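Local coordinates for predicted DNA-binding transcriptional regulator (Aliivibrio fischeri ES114, PDB 7DWN), which probably acts as a LysR-type transcription factor that binds cis-regulatory DNA and controls transcription, and that assembles as a tetramer, at residues Ser173-Met178 / Lys253-Gly258; Gly189-Leu194 / Gln235-Leu240; Thr167-Val172 / Leu264-Tyr269. All blocks are in the same frame, centred on the assembly; numbering follows the deposited sequence.

Interaction 1 of 3, residues Ser173-Met178 / Lys253-Gly258; sequences SACDEM and KVAIIG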
ATOM      1  N   SER A 173      -6.469  19.899  41.577  1.00 54.51           N
ATOM      2  CA  SER A 173      -7.817  19.549  41.994  1.00 60.73           C
ATOM      3  C   SER A 173      -8.716  20.773  41.908  1.00 54.14           C
ATOM      4  O   SER A 173      -8.258  21.917  41.993  1.00 52.10           O
ATOM      5  CB  SER A 173      -7.869  19.031  43.436  1.00 74.06           C
ATOM      6  OG  SER A 173      -6.937  18.001  43.649  1.00 80.90           O
ATOM      7  N   ALA A 174     -10.013  20.511  41.775  1.00 49.05           N
ATOM      8  CA  ALA A 174     -11.009  21.565  41.874  1.00 55.55           C
ATOM      9  C   ALA A 174     -11.016  22.155  43.281  1.00 62.18           C
ATOM     10  O   ALA A 174     -10.589  21.525  44.252  1.00 55.10           O
ATOM     11  CB  ALA A 174     -12.397  21.028  41.528  1.00 47.59           C
ATOM     12  N   CYS A 175     -11.516  23.382  43.387  1.00 71.10           N
ATOM     13  CA  CYS A 175     -11.580  24.084  44.657  1.00 81.12           C
ATOM     14  C   CYS A 175     -13.000  24.559  44.921  1.00 91.27           C
ATOM     15  O   CYS A 175     -13.735  24.914  43.995  1.00 89.58           O
ATOM     16  CB  CYS A 175     -10.623  25.278  44.688  1.00 85.77           C
ATOM     17  SG  CYS A 175      -8.938  24.849  45.135  1.00 84.46           S
ATOM     18  N   ASP A 176     -13.375  24.568  46.197  1.00104.10           N
ATOM     19  CA  ASP A 176     -14.679  25.076  46.580  1.00112.48           C
ATOM     20  C   ASP A 176     -14.751  26.583  46.334  1.00116.62           C
ATOM     21  O   ASP A 176     -13.768  27.234  45.968  1.00114.63           O
ATOM     22  CB  ASP A 176     -14.976  24.746  48.044  1.00113.32           C
ATOM     23  CG  ASP A 176     -13.864  25.178  48.982  1.00115.02           C
ATOM     24  OD1 ASP A 176     -13.584  26.392  49.066  1.00115.71           O
ATOM     25  OD2 ASP A 176     -13.283  24.297  49.649  1.00115.35           O
ATOM     26  N   GLU A 177     -15.948  27.136  46.539  1.00118.67           N
ATOM     27  CA  GLU A 177     -16.148  28.562  46.312  1.00115.62           C
ATOM     28  C   GLU A 177     -15.274  29.399  47.240  1.00111.33           C
ATOM     29  O   GLU A 177     -14.775  30.460  46.844  1.00108.86           O
ATOM     30  CB  GLU A 177     -17.627  28.914  46.489  1.00117.30           C
ATOM     31  CG  GLU A 177     -18.598  27.950  45.808  1.00113.96           C
ATOM     32  CD  GLU A 177     -18.606  28.071  44.294  1.00108.93           C
ATOM     33  OE1 GLU A 177     -17.844  28.895  43.746  1.00107.65           O
ATOM     34  OE2 GLU A 177     -19.383  27.342  43.644  1.00107.42           O
ATOM     35  N   MET A 178     -15.074  28.941  48.479  1.00113.45           N
ATOM     36  CA  MET A 178     -14.130  29.625  49.356  1.00114.45           C
ATOM     37  C   MET A 178     -12.695  29.449  48.878  1.00118.73           C
ATOM     38  O   MET A 178     -11.861  30.337  49.085  1.00117.28           O
ATOM     39  CB  MET A 178     -14.272  29.119  50.792  1.00110.55           C
ATOM     40  CG  MET A 178     -15.601  29.470  51.436  1.00111.51           C
ATOM     41  SD  MET A 178     -15.973  31.227  51.280  1.00108.67           S
ATOM     42  CE  MET A 178     -14.661  31.941  52.267  1.00103.99           C
ATOM     43  N   LYS A 253     -10.123  28.705  40.983  1.00 86.29           N
ATOM     44  CA  LYS A 253     -11.053  27.600  40.790  1.00 85.35           C
ATOM     45  C   LYS A 253     -10.347  26.256  40.895  1.00 76.46           C
ATOM     46  O   LYS A 253     -10.936  25.278  41.368  1.00 78.94           O
ATOM     47  CB  LYS A 253     -11.747  27.727  39.434  1.00 92.17           C
ATOM     48  CG  LYS A 253     -12.468  29.047  39.226  1.00 98.74           C
ATOM     49  CD  LYS A 253     -13.178  29.080  37.883  1.00100.05           C
ATOM     50  CE  LYS A 253     -13.989  30.355  37.727  1.00104.65           C
ATOM     51  NZ  LYS A 253     -14.984  30.509  38.824  1.00106.97           N
ATOM     52  N   VAL A 254      -9.090  26.192  40.462  1.00 64.02           N
ATOM     53  CA  VAL A 254      -8.275  24.991  40.548  1.00 62.31           C
ATOM     54  C   VAL A 254      -7.071  25.307  41.426  1.00 65.16           C
ATOM     55  O   VAL A 254      -6.675  26.465  41.584  1.00 60.49           O
ATOM     56  CB  VAL A 254      -7.833  24.497  39.152  1.00 63.80           C
ATOM     57  CG1 VAL A 254      -6.617  25.274  38.658  1.00 54.94           C
ATOM     58  CG2 VAL A 254      -7.563  23.006  39.160  1.00 70.79           C
ATOM     59  N   ALA A 255      -6.492  24.263  42.016  1.00 62.19           N
ATOM     60  CA  ALA A 255      -5.311  24.473  42.840  1.00 53.99           C
ATOM     61  C   ALA A 255      -4.369  23.285  42.735  1.00 57.13           C
ATOM     62  O   ALA A 255      -4.797  22.134  42.584  1.00 55.20           O
ATOM     63  CB  ALA A 255      -5.667  24.713  44.311  1.00 56.73           C
ATOM     64  N   ILE A 256      -3.074  23.594  42.819  1.00 61.19           N
ATOM     65  CA  ILE A 256      -2.044  22.570  42.906  1.00 55.43           C
ATOM     66  C   ILE A 256      -2.111  21.920  44.279  1.00 60.09           C
ATOM     67  O   ILE A 256      -2.160  22.606  45.309  1.00 60.46           O
ATOM     68  CB  ILE A 256      -0.658  23.176  42.648  1.00 54.04           C
ATOM     69  CG1 ILE A 256      -0.672  24.039  41.384  1.00 48.72           C
ATOM     70  CG2 ILE A 256       0.385  22.078  42.535  1.00 60.98           C
ATOM     71  CD1 ILE A 256       0.617  24.799  41.152  1.00 49.61           C
ATOM     72  N   ILE A 257      -2.111  20.590  44.302  1.00 71.47           N
ATOM     73  CA  ILE A 257      -2.257  19.827  45.533  1.00 81.68           C
ATOM     74  C   ILE A 257      -1.070  18.924  45.804  1.00 84.71           C
ATOM     75  O   ILE A 257      -1.046  18.249  46.837  1.00 88.18           O
ATOM     76  CB  ILE A 257      -3.556  18.997  45.525  1.00 85.67           C
ATOM     77  CG1 ILE A 257      -3.448  17.870  44.498  1.00 84.97           C
ATOM     78  CG2 ILE A 257      -4.751  19.880  45.218  1.00 88.45           C
ATOM     79  CD1 ILE A 257      -4.418  16.749  44.733  1.00 88.63           C
ATOM     80  N   GLY A 258      -0.089  18.879  44.910  1.00 93.26           N
ATOM     81  CA  GLY A 258       1.018  17.962  45.040  1.00102.35           C
ATOM     82  C   GLY A 258       2.257  18.602  45.647  1.00111.31           C
ATOM     83  O   GLY A 258       2.376  19.818  45.772  1.00113.46           O
TER

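Interaction 2 of 3, residues Gly189-Leu194 / Gln235-Leu240; sequences GAVPWL and QGIAWL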
ATOM      1  N   GLY A 189      -6.050   7.712  51.794  1.00121.31           N
ATOM      2  CA  GLY A 189      -7.041   7.073  50.947  1.00106.28           C
ATOM      3  C   GLY A 189      -6.932   7.547  49.510  1.00 93.93           C
ATOM      4  O   GLY A 189      -6.509   8.675  49.241  1.00 89.87           O
ATOM      5  N   ALA A 190      -7.324   6.672  48.584  1.00 85.71           N
ATOM      6  CA  ALA A 190      -7.122   6.912  47.162  1.00 71.74           C
ATOM      7  C   ALA A 190      -7.892   8.141  46.682  1.00 70.72           C
ATOM      8  O   ALA A 190      -8.825   8.620  47.331  1.00 73.11           O
ATOM      9  CB  ALA A 190      -7.532   5.681  46.349  1.00 61.57           C
ATOM     10  N   VAL A 191      -7.482   8.652  45.524  1.00 66.74           N
ATOM     11  CA  VAL A 191      -8.087   9.830  44.908  1.00 64.87           C
ATOM     12  C   VAL A 191      -8.636   9.443  43.538  1.00 54.11           C
ATOM     13  O   VAL A 191      -7.967   8.709  42.788  1.00 51.53           O
ATOM     14  CB  VAL A 191      -7.060  10.975  44.798  1.00 68.48           C
ATOM     15  CG1 VAL A 191      -7.683  12.206  44.205  1.00 67.46           C
ATOM     16  CG2 VAL A 191      -6.478  11.284  46.164  1.00 72.76           C
ATOM     17  N   PRO A 192      -9.844   9.886  43.182  1.00 49.90           N
ATOM     18  CA  PRO A 192     -10.313   9.724  41.800  1.00 50.21           C
ATOM     19  C   PRO A 192      -9.349  10.404  40.846  1.00 52.27           C
ATOM     20  O   PRO A 192      -9.080  11.602  40.954  1.00 41.58           O
ATOM     21  CB  PRO A 192     -11.685  10.400  41.806  1.00 52.64           C
ATOM     22  CG  PRO A 192     -11.662  11.307  42.985  1.00 56.09           C
ATOM     23  CD  PRO A 192     -10.823  10.604  44.008  1.00 49.96           C
ATOM     24  N   TRP A 193      -8.822   9.627  39.903  1.00 54.05           N
ATOM     25  CA  TRP A 193      -7.719  10.055  39.060  1.00 55.02           C
ATOM     26  C   TRP A 193      -8.199  10.109  37.617  1.00 47.68           C
ATOM     27  O   TRP A 193      -8.704   9.111  37.085  1.00 43.74           O
ATOM     28  CB  TRP A 193      -6.537   9.098  39.222  1.00 46.78           C
ATOM     29  CG  TRP A 193      -5.354   9.398  38.372  1.00 42.04           C
ATOM     30  CD1 TRP A 193      -4.951  10.617  37.915  1.00 41.48           C
ATOM     31  CD2 TRP A 193      -4.414   8.447  37.867  1.00 43.86           C
ATOM     32  NE1 TRP A 193      -3.812  10.483  37.156  1.00 43.56           N
ATOM     33  CE2 TRP A 193      -3.465   9.158  37.110  1.00 40.08           C
ATOM     34  CE3 TRP A 193      -4.285   7.060  37.981  1.00 43.78           C
ATOM     35  CZ2 TRP A 193      -2.400   8.529  36.473  1.00 44.85           C
ATOM     36  CZ3 TRP A 193      -3.230   6.438  37.349  1.00 42.60           C
ATOM     37  CH2 TRP A 193      -2.300   7.171  36.602  1.00 44.28           C
ATOM     38  N   LEU A 194      -8.066  11.285  37.007  1.00 41.82           N
ATOM     39  CA  LEU A 194      -8.358  11.506  35.597  1.00 41.73           C
ATOM     40  C   LEU A 194      -7.029  11.480  34.854  1.00 38.48           C
ATOM     41  O   LEU A 194      -6.226  12.412  34.973  1.00 40.18           O
ATOM     42  CB  LEU A 194      -9.078  12.837  35.398  1.00 51.08           C
ATOM     43  CG  LEU A 194     -10.235  13.121  36.359  1.00 45.78           C
ATOM     44  CD1 LEU A 194     -10.621  14.590  36.324  1.00 49.64           C
ATOM     45  CD2 LEU A 194     -11.429  12.250  36.026  1.00 36.81           C
ATOM     46  N   GLN A 235     -14.656  16.164  39.527  1.00 49.83           N
ATOM     47  CA  GLN A 235     -14.726  14.721  39.336  1.00 44.68           C
ATOM     48  C   GLN A 235     -13.467  13.998  39.791  1.00 43.69           C
ATOM     49  O   GLN A 235     -13.532  12.800  40.086  1.00 43.56           O
ATOM     50  CB  GLN A 235     -14.999  14.397  37.865  1.00 44.26           C
ATOM     51  CG  GLN A 235     -16.343  14.898  37.363  1.00 43.49           C
ATOM     52  CD  GLN A 235     -17.508  14.294  38.126  1.00 54.32           C
ATOM     53  OE1 GLN A 235     -18.466  14.988  38.471  1.00 56.22           O
ATOM     54  NE2 GLN A 235     -17.434  12.995  38.393  1.00 56.00           N
ATOM     55  N   GLY A 236     -12.333  14.686  39.853  1.00 46.93           N
ATOM     56  CA  GLY A 236     -11.099  14.051  40.267  1.00 47.45           C
ATOM     57  C   GLY A 236      -9.928  14.996  40.093  1.00 50.50           C
ATOM     58  O   GLY A 236     -10.104  16.196  39.865  1.00 60.13           O
ATOM     59  N   ILE A 237      -8.731  14.432  40.205  1.00 34.02           N
ATOM     60  CA  ILE A 237      -7.498  15.193  40.072  1.00 46.91           C
ATOM     61  C   ILE A 237      -6.859  14.865  38.734  1.00 43.56           C
ATOM     62  O   ILE A 237      -7.122  13.821  38.130  1.00 43.16           O
ATOM     63  CB  ILE A 237      -6.505  14.909  41.214  1.00 40.75           C
ATOM     64  CG1 ILE A 237      -6.027  13.456  41.151  1.00 48.51           C
ATOM     65  CG2 ILE A 237      -7.151  15.198  42.537  1.00 36.61           C
ATOM     66  CD1 ILE A 237      -4.600  13.276  41.603  1.00 59.42           C
ATOM     67  N   ALA A 238      -5.983  15.759  38.278  1.00 42.83           N
ATOM     68  CA  ALA A 238      -5.269  15.432  37.051  1.00 37.90           C
ATOM     69  C   ALA A 238      -3.976  16.230  36.966  1.00 38.77           C
ATOM     70  O   ALA A 238      -3.866  17.319  37.526  1.00 38.88           O
ATOM     71  CB  ALA A 238      -6.131  15.692  35.809  1.00 35.65           C
ATOM     72  N   TRP A 239      -3.001  15.665  36.255  1.00 33.79           N
ATOM     73  CA  TRP A 239      -1.761  16.365  35.943  1.00 33.83           C
ATOM     74  C   TRP A 239      -1.991  17.161  34.666  1.00 33.56           C
ATOM     75  O   TRP A 239      -2.027  16.600  33.569  1.00 39.75           O
ATOM     76  CB  TRP A 239      -0.600  15.389  35.797  1.00 40.16           C
ATOM     77  CG  TRP A 239       0.054  15.050  37.100  1.00 44.41           C
ATOM     78  CD1 TRP A 239       1.200  15.590  37.608  1.00 41.33           C
ATOM     79  CD2 TRP A 239      -0.406  14.101  38.065  1.00 37.38           C
ATOM     80  NE1 TRP A 239       1.484  15.030  38.832  1.00 41.07           N
ATOM     81  CE2 TRP A 239       0.512  14.113  39.134  1.00 38.30           C
ATOM     82  CE3 TRP A 239      -1.506  13.242  38.129  1.00 34.87           C
ATOM     83  CZ2 TRP A 239       0.360  13.299  40.256  1.00 41.07           C
ATOM     84  CZ3 TRP A 239      -1.652  12.433  39.238  1.00 35.49           C
ATOM     85  CH2 TRP A 239      -0.725  12.467  40.287  1.00 36.13           C
ATOM     86  N   LEU A 240      -2.148  18.466  34.808  1.00 32.93           N
ATOM     87  CA  LEU A 240      -2.417  19.308  33.660  1.00 33.00           C
ATOM     88  C   LEU A 240      -1.224  20.205  33.360  1.00 41.67           C
ATOM     89  O   LEU A 240      -0.528  20.638  34.286  1.00 42.58           O
ATOM     90  CB  LEU A 240      -3.659  20.174  33.898  1.00 33.29           C
ATOM     91  CG  LEU A 240      -4.926  19.382  34.223  1.00 38.83           C
ATOM     92  CD1 LEU A 240      -6.119  20.304  34.417  1.00 41.06           C
ATOM     93  CD2 LEU A 240      -5.195  18.375  33.121  1.00 33.43           C
TER
HETATM   94  O   HOH W   1      -3.356  12.869  35.010  1.00 31.86           O

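Interaction 3 of 3, residues Thr167-Val172 / Leu264-Tyr269; sequences TELLPV and LPIEYY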
ATOM      1  N   THR A 167       7.914  23.546  30.536  1.00 47.71           N
ATOM      2  CA  THR A 167       6.758  23.779  31.388  1.00 49.00           C
ATOM      3  C   THR A 167       6.658  22.605  32.362  1.00 41.50           C
ATOM      4  O   THR A 167       7.503  21.707  32.362  1.00 34.33           O
ATOM      5  CB  THR A 167       5.502  23.948  30.514  1.00 59.63           C
ATOM      6  OG1 THR A 167       5.779  24.908  29.485  1.00 65.06           O
ATOM      7  CG2 THR A 167       4.298  24.431  31.306  1.00 54.06           C
ATOM      8  N   GLU A 168       5.630  22.603  33.208  1.00 40.17           N
ATOM      9  CA  GLU A 168       5.401  21.509  34.138  1.00 43.53           C
ATOM     10  C   GLU A 168       3.975  20.990  34.022  1.00 41.42           C
ATOM     11  O   GLU A 168       3.029  21.753  33.801  1.00 41.91           O
ATOM     12  CB  GLU A 168       5.657  21.932  35.590  1.00 41.24           C
ATOM     13  CG  GLU A 168       7.019  22.550  35.853  1.00 54.86           C
ATOM     14  CD  GLU A 168       7.233  22.850  37.325  1.00 62.46           C
ATOM     15  OE1 GLU A 168       7.849  22.018  38.023  1.00 64.36           O
ATOM     16  OE2 GLU A 168       6.767  23.913  37.787  1.00 67.50           O
ATOM     17  N   LEU A 169       3.843  19.675  34.158  1.00 35.98           N
ATOM     18  CA  LEU A 169       2.581  19.040  34.508  1.00 38.94           C
ATOM     19  C   LEU A 169       2.377  19.181  36.010  1.00 42.76           C
ATOM     20  O   LEU A 169       3.168  18.649  36.802  1.00 39.36           O
ATOM     21  CB  LEU A 169       2.585  17.566  34.112  1.00 38.37           C
ATOM     22  CG  LEU A 169       2.640  17.228  32.625  1.00 42.88           C
ATOM     23  CD1 LEU A 169       2.849  15.736  32.424  1.00 44.89           C
ATOM     24  CD2 LEU A 169       1.363  17.686  31.947  1.00 38.76           C
ATOM     25  N   LEU A 170       1.330  19.910  36.393  1.00 43.32           N
ATOM     26  CA  LEU A 170       0.962  20.171  37.775  1.00 41.16           C
ATOM     27  C   LEU A 170      -0.215  19.299  38.166  1.00 44.31           C
ATOM     28  O   LEU A 170      -1.229  19.280  37.445  1.00 38.64           O
ATOM     29  CB  LEU A 170       0.593  21.641  37.955  1.00 38.91           C
ATOM     30  CG  LEU A 170       1.600  22.666  37.431  1.00 38.15           C
ATOM     31  CD1 LEU A 170       1.058  24.074  37.606  1.00 42.05           C
ATOM     32  CD2 LEU A 170       2.937  22.513  38.135  1.00 31.27           C
ATOM     33  N   PRO A 171      -0.111  18.540  39.257  1.00 44.03           N
ATOM     34  CA  PRO A 171      -1.275  17.806  39.773  1.00 48.09           C
ATOM     35  C   PRO A 171      -2.237  18.773  40.446  1.00 46.81           C
ATOM     36  O   PRO A 171      -1.885  19.443  41.420  1.00 54.42           O
ATOM     37  CB  PRO A 171      -0.661  16.823  40.773  1.00 52.07           C
ATOM     38  CG  PRO A 171       0.604  17.487  41.217  1.00 55.25           C
ATOM     39  CD  PRO A 171       1.112  18.269  40.033  1.00 47.12           C
ATOM     40  N   VAL A 172      -3.454  18.855  39.915  1.00 42.11           N
ATOM     41  CA  VAL A 172      -4.409  19.857  40.354  1.00 46.03           C
ATOM     42  C   VAL A 172      -5.742  19.206  40.695  1.00 55.03           C
ATOM     43  O   VAL A 172      -6.101  18.134  40.187  1.00 58.92           O
ATOM     44  CB  VAL A 172      -4.619  20.963  39.301  1.00 36.21           C
ATOM     45  CG1 VAL A 172      -3.336  21.749  39.096  1.00 44.28           C
ATOM     46  CG2 VAL A 172      -5.108  20.364  37.994  1.00 26.05           C
ATOM     47  N   LEU A 264       5.943  17.732  37.248  1.00 50.41           N
ATOM     48  CA  LEU A 264       6.817  17.008  36.330  1.00 39.47           C
ATOM     49  C   LEU A 264       7.220  17.881  35.156  1.00 40.25           C
ATOM     50  O   LEU A 264       6.349  18.490  34.528  1.00 37.74           O
ATOM     51  CB  LEU A 264       6.116  15.748  35.821  1.00 47.02           C
ATOM     52  CG  LEU A 264       5.628  14.793  36.909  1.00 48.50           C
ATOM     53  CD1 LEU A 264       4.576  13.853  36.351  1.00 52.01           C
ATOM     54  CD2 LEU A 264       6.794  14.013  37.491  1.00 46.26           C
ATOM     55  N   PRO A 265       8.500  17.966  34.805  1.00 46.55           N
ATOM     56  CA  PRO A 265       8.884  18.800  33.659  1.00 37.55           C
ATOM     57  C   PRO A 265       8.452  18.180  32.338  1.00 35.13           C
ATOM     58  O   PRO A 265       8.498  16.962  32.155  1.00 35.43           O
ATOM     59  CB  PRO A 265      10.412  18.873  33.771  1.00 35.56           C
ATOM     60  CG  PRO A 265      10.788  17.625  34.484  1.00 40.30           C
ATOM     61  CD  PRO A 265       9.671  17.356  35.459  1.00 48.36           C
ATOM     62  N   ILE A 266       8.013  19.041  31.417  1.00 39.07           N
ATOM     63  CA  ILE A 266       7.741  18.674  30.033  1.00 40.32           C
ATOM     64  C   ILE A 266       8.297  19.778  29.143  1.00 45.43           C
ATOM     65  O   ILE A 266       8.498  20.912  29.577  1.00 48.96           O
ATOM     66  CB  ILE A 266       6.235  18.461  29.745  1.00 36.28           C
ATOM     67  CG1 ILE A 266       5.418  19.686  30.169  1.00 42.53           C
ATOM     68  CG2 ILE A 266       5.722  17.200  30.428  1.00 39.23           C
ATOM     69  CD1 ILE A 266       3.941  19.582  29.819  1.00 51.52           C
ATOM     70  N   GLU A 267       8.561  19.433  27.886  1.00 40.58           N
ATOM     71  CA  GLU A 267       9.091  20.380  26.914  1.00 38.68           C
ATOM     72  C   GLU A 267       8.295  20.256  25.626  1.00 34.45           C
ATOM     73  O   GLU A 267       7.879  19.153  25.261  1.00 33.72           O
ATOM     74  CB  GLU A 267      10.575  20.117  26.625  1.00 38.28           C
ATOM     75  CG  GLU A 267      11.466  20.116  27.852  1.00 45.63           C
ATOM     76  CD  GLU A 267      12.774  19.394  27.610  1.00 46.11           C
ATOM     77  OE1 GLU A 267      12.981  18.905  26.478  1.00 48.52           O
ATOM     78  OE2 GLU A 267      13.593  19.310  28.550  1.00 50.01           O
ATOM     79  N   TYR A 268       8.076  21.371  24.930  1.00 36.46           N
ATOM     80  CA  TYR A 268       7.466  21.256  23.612  1.00 32.71           C
ATOM     81  C   TYR A 268       8.298  21.980  22.561  1.00 36.07           C
ATOM     82  O   TYR A 268       8.982  22.968  22.844  1.00 32.90           O
ATOM     83  CB  TYR A 268       6.000  21.737  23.584  1.00 38.12           C
ATOM     84  CG  TYR A 268       5.704  23.064  24.231  1.00 35.86           C
ATOM     85  CD1 TYR A 268       5.404  23.144  25.584  1.00 36.13           C
ATOM     86  CD2 TYR A 268       5.673  24.230  23.482  1.00 35.99           C
ATOM     87  CE1 TYR A 268       5.112  24.351  26.179  1.00 38.48           C
ATOM     88  CE2 TYR A 268       5.380  25.445  24.067  1.00 38.68           C
ATOM     89  CZ  TYR A 268       5.101  25.500  25.417  1.00 41.92           C
ATOM     90  OH  TYR A 268       4.810  26.707  26.010  1.00 43.86           O
ATOM     91  N   TYR A 269       8.229  21.450  21.339  1.00 30.33           N
ATOM     92  CA  TYR A 269       9.144  21.763  20.256  1.00 18.93           C
ATOM     93  C   TYR A 269       8.398  22.101  18.973  1.00 25.41           C
ATOM     94  O   TYR A 269       7.257  21.671  18.745  1.00 29.76           O
ATOM     95  CB  TYR A 269      10.064  20.582  19.941  1.00 24.19           C
ATOM     96  CG  TYR A 269      11.122  20.268  20.970  1.00 33.14           C
ATOM     97  CD1 TYR A 269      10.808  19.577  22.134  1.00 28.76           C
ATOM     98  CD2 TYR A 269      12.445  20.636  20.760  1.00 32.69           C
ATOM     99  CE1 TYR A 269      11.784  19.279  23.068  1.00 30.91           C
ATOM    100  CE2 TYR A 269      13.425  20.345  21.687  1.00 34.65           C
ATOM    101  CZ  TYR A 269      13.090  19.666  22.837  1.00 37.12           C
ATOM    102  OH  TYR A 269      14.067  19.375  23.758  1.00 48.36           O
TER

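Interaction 1 of 3, residues Ser173-Met178 / Lys253-Gly258
Ile-257 leans over the hydroxyl of Ser-173, and every atom of its side chain faces that one oxygen. CB stands farthest off. From it CG2 runs anti to the carbonyl carbon and comes within 3.3 Å of Ser-173 OG, touching Ser-173 CB as well. CG1 takes the crowded place between the backbone N and the carbonyl carbon (chi1 69°), which brings it to 3.6 Å from Ser-173 OG. The extended tip, CD1, then closes to 3.0 Å of Ser-173 OG, a tight approach of methyl to oxygen. The hydroxyl is not left without a polar partner, since it makes a weak hydrogen bond with Tyr-183 O.

The backbones run antiparallel. Ser-173 and Ala-255 form a hydrogen-bonded pair: Ser-173 N gives a nearly straight bond (165°) of 3.0 Å to Ala-255 O, and Ala-255 N returns one of 2.9 Å to Ser-173 O, lying almost along the C=O axis. Here the short strand 254-256 is laid beside the far end of the long strand 160-174, in the LysR substrate-binding domain, whose fold is that of the periplasmic binding proteins. The regular pairing runs on toward Ile-257, whose backbone bonds to Pro-171, but frays at the other end, where Cys-175 N reaches Lys-253 O at 2.8 Å in a weak, bent bond (129°).

Ser-173 O is crowded as well as bonded. Val-254 presents its CA-H to that oxygen and sets CG2, anti to its own backbone N, 3.1 Å from Ser-173 O; the same side chain also touches Glu-248 and Leu-249 of helix 246-250. Past the last regular pair, Cys-175 swings its sulphur back over the neighbouring strand, placing SG 3.4 Å from Ala-255 CB.

Interaction 2 of 3, residues Gly189-Leu194 / Gln235-Leu240
Two direct backbone hydrogen bonds hold 189-194 to 235-240, both converging on Ile-237. Its N bonds to Pro-192 O at 2.9 Å, in the carbonyl plane, and its O receives Leu-194 N at 2.9 Å, almost along the C=O axis. They make a single bridge, Trp-193 with Ile-237, between segments whose directions differ by 76°. Just before it, Gly-236 CA lies 3.2 Å from Pro-192 O. A water extends the polar seam: it accepts from Trp-193 NE1 at 3.2 Å and from Trp-239 N, and donates to Leu-194 O at 2.9 Å, so the indole N-H is satisfied inside the contact.

Among the aromatic groups, Trp-193, with CG anti to its backbone N (chi1 178°), brings NE1 to 3.6 Å from Trp-239 CZ3, at the edge of that ring. The ring planes stand at 81°, and Ile-237 O lies at the edge of the Trp-193 indole.

Apolar contacts add to the bridge. The side chains of Val-191 and Ile-237 cross at about a right angle, with Val-191 CG1 3.5 Å from Ile-237 CG2, while Leu-194 CB meets Ala-238 CB at 4.1 Å.

Trp-193 also packs on Gln-89 of the second subunit. Strand 191-195, helix 201-209 and parallel strand 215-221 form a beta-alpha-beta crossover, which this bridge joins to strand 238-241 within the periplasmic-binding-protein-like fold of LysR effector domains.

Interaction 3 of 3, residues Thr167-Val172 / Leu264-Tyr269
The phenol ring of Tyr-268 turns an edge to Thr-167, whose OG1 lies near the ring plane and 3.4 Å from Tyr-268 CE1. CG of the tyrosine occupies the crowded position between backbone N and carbonyl carbon (chi1 48°), which carries the ring back along its strand toward Thr-167, and Ile-164 and Ala-165 pack against the same side chain. Farther along, the Tyr-269 ring meets that of Tyr-271 with nearly parallel planes, and its hydroxyl donates to Glu-267 OE1 at 3.0 Å, approaching from above the carboxylate plane.

These rings belong to one of two antiparallel strands, 160-174 and 264-272. LysR-type effector domains characteristically have two such crossover strands as the hinge between their two alpha/beta subdomains, and the present pair fits that role. Four main-chain hydrogen bonds join them here. Thr-167 and Ile-266 bond in both directions, Thr-167 N to Ile-266 O at 2.9 Å and Ile-266 N to Thr-167 O at 2.9 Å. Leu-169 N reaches Leu-264 O at 2.8 Å, and Leu-264 N answers to Leu-169 O at 3.0 Å. The strand directions are 136° apart, a strong twist, and Ile-266 N meets Thr-167 O from 37° above the carbonyl plane. Between the bonded pairs, Glu-168 faces Pro-265 in a non-hydrogen-bonded pair, so the proline's missing N-H costs no bond to the partner strand, and both residues offer CA-H groups to carbonyls across the gap.

On the face carrying Thr-167, Leu-169, Leu-264 and Ile-266, the last three touch helix 201-209, Leu-169 at Met-202 and Gln-205. Leu-169 and Ile-266 cross there at about a right angle: Leu-169 CG sits 3.8 Å from Ile-266 CG2, and Leu-169 CD2 sits 3.8 Å from Ile-266 CD1.

Of the segments involved, 167-172 comes first from the N terminus, on strand 160-174; the end of that strand and the loop after it supply 173-178. The chain goes on to strand 191-195, and interaction 2 closes the innermost loop when it returns at 235-240. Interaction 1 closes around that loop at 253-258, and interaction 3 closes the outermost at 264-269, so the three are nested and none cross. Strand 160-174 is the common spine: Val-172 N probably bonds to Ala-238 O and Leu-170 N to Leu-240 O. Between interactions 1 and 2, Ile-237 CG2 packs on Ser-173 OG. The parallel strand pair, the short strand 254-256 and the crossover strands are thus tied together.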